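Local coordinates for probable enoyl-CoA hydratase/isomerase (Pseudomonas aeruginosa PA14, PDB 5WYB) that belongs to the crotonase-like enoyl-CoA hydratase/isomerase family and probably acts as a hydro-lyase on acyl-CoA-type substrates, at the interface of chains A and B. Coordinates in Å, arbitrary orientation; residue numbers count along the deposited sequence, not the author numbering. Chains: chain A/B, Probable enoyl-CoA hydratase/isomerase.

The interface of chains A and B. Residues chain A 243-244, 246-247, 250; chain B 92-93, 96.
In this crotonase-family protein, helix 238-249 of chain A, near its C-terminal end, meets helix 88-106 of chain B in a charged patch of a two-fold interface, possibly part of the hexamer of the deposited assembly. B:Arg92 carries much of it. From CB its chain leaves with CG anti to the backbone N (chi1 -165°) and bends at chi2 (-95°). CD and then NE come up to the methyl CG1 of A:Val246, which lies 3.5 Å above the guanidinium plane, over its centre, so that one face is capped by a hydrocarbon group. At the tip the guanidinium turns its edge to A:Asp247 and grips one carboxylate oxygen end-on with two nitrogens. NH2 of B:Arg92 donates to OD1 of A:Asp247 at 2.8 Å, the donor standing above the carboxylate plane. NH1 of B:Arg92 reaches the same OD1 of A:Asp247 at 3.2 Å, nearly along the C-O axis and less straight (136° at H). NH1 of B:Arg92 also faces A:Asp250, tip to tip, in a looser salt bridge to OD2 at 3.7 Å, and bonds weakly to OE1 of B:Glu93 on its own helix; this arginine charge may ease the approach of the two carboxylates. The other oxygen of A:Asp247, OD2, pairs with NH1 of B:Arg96 in a salt bridge, tip to tip. NH1 of B:Arg96 also forms a salt bridge to OE2 of A:Glu243 at 2.9 Å, the extended glutamate crossing B:Arg96 obliquely, so one guanidinium nitrogen lies between two carboxylates.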
# COMPACT_ATOMS: atom_id res chain seq x y z
N GLU A 243 1.40 -3.57 20.52
CA GLU A 243 2.81 -3.58 20.89
C GLU A 243 3.18 -2.31 21.64
O GLU A 243 3.81 -2.36 22.71
CB GLU A 243 3.67 -3.76 19.64
CG GLU A 243 5.12 -3.36 19.80
CD GLU A 243 5.91 -3.60 18.53
OE1 GLU A 243 6.05 -4.78 18.14
OE2 GLU A 243 6.36 -2.63 17.90
N ARG A 244 2.79 -1.16 21.11
CA ARG A 244 3.02 0.09 21.83
C ARG A 244 2.15 0.20 23.08
O ARG A 244 2.52 0.92 24.01
CB ARG A 244 2.77 1.27 20.90
CG ARG A 244 3.77 1.33 19.76
CD ARG A 244 3.39 2.34 18.70
NE ARG A 244 3.92 3.67 18.97
CZ ARG A 244 4.23 4.55 18.02
NH1 ARG A 244 4.08 4.23 16.74
NH2 ARG A 244 4.71 5.74 18.35
N VAL A 246 1.74 -2.37 25.16
CA VAL A 246 2.57 -3.05 26.15
C VAL A 246 3.79 -2.21 26.49
O VAL A 246 4.22 -2.15 27.65
CB VAL A 246 2.95 -4.45 25.66
CG1 VAL A 246 3.78 -5.17 26.71
CG2 VAL A 246 1.71 -5.26 25.34
N ASP A 247 4.36 -1.53 25.49
CA ASP A 247 5.46 -0.61 25.77
C ASP A 247 5.03 0.46 26.76
O ASP A 247 5.82 0.87 27.62
CB ASP A 247 5.96 0.04 24.48
CG ASP A 247 6.42 -0.98 23.46
OD1 ASP A 247 6.82 -2.09 23.85
OD2 ASP A 247 6.38 -0.66 22.25
N ASP A 250 4.69 -1.29 30.27
CA ASP A 250 6.01 -1.20 30.86
C ASP A 250 6.30 0.25 31.21
O ASP A 250 5.75 1.17 30.60
CB ASP A 250 7.07 -1.74 29.90
CG ASP A 250 6.71 -3.10 29.32
OD1 ASP A 250 6.25 -3.97 30.08
OD2 ASP A 250 6.87 -3.28 28.10
N ARG B 92 8.67 -11.63 25.29
CA ARG B 92 8.21 -10.44 24.62
C ARG B 92 9.23 -9.33 24.62
O ARG B 92 9.45 -8.72 23.63
CB ARG B 92 6.92 -10.02 25.30
CG ARG B 92 6.10 -9.02 24.56
CD ARG B 92 6.42 -7.65 25.06
NE ARG B 92 5.84 -6.68 24.18
CZ ARG B 92 6.28 -5.45 24.10
NH1 ARG B 92 7.26 -5.07 24.86
NH2 ARG B 92 5.73 -4.64 23.26
N GLU B 93 9.88 -9.10 25.74
CA GLU B 93 10.89 -8.09 25.83
C GLU B 93 12.07 -8.42 24.94
O GLU B 93 12.72 -7.57 24.42
CB GLU B 93 11.38 -7.88 27.24
CG GLU B 93 11.79 -6.45 27.52
CD GLU B 93 10.66 -5.41 27.31
OE1 GLU B 93 9.46 -5.75 27.42
OE2 GLU B 93 10.98 -4.24 27.03
N ARG B 96 11.37 -7.74 21.43
CA ARG B 96 11.44 -6.29 21.25
C ARG B 96 12.88 -5.84 21.06
O ARG B 96 13.18 -5.04 20.17
CB ARG B 96 10.80 -5.59 22.45
CG ARG B 96 9.55 -4.83 22.12
CD ARG B 96 9.84 -3.69 21.17
NE ARG B 96 8.66 -2.87 20.93
CZ ARG B 96 8.66 -1.76 20.19
NH1 ARG B 96 7.54 -1.07 20.03
NH2 ARG B 96 9.79 -1.35 19.62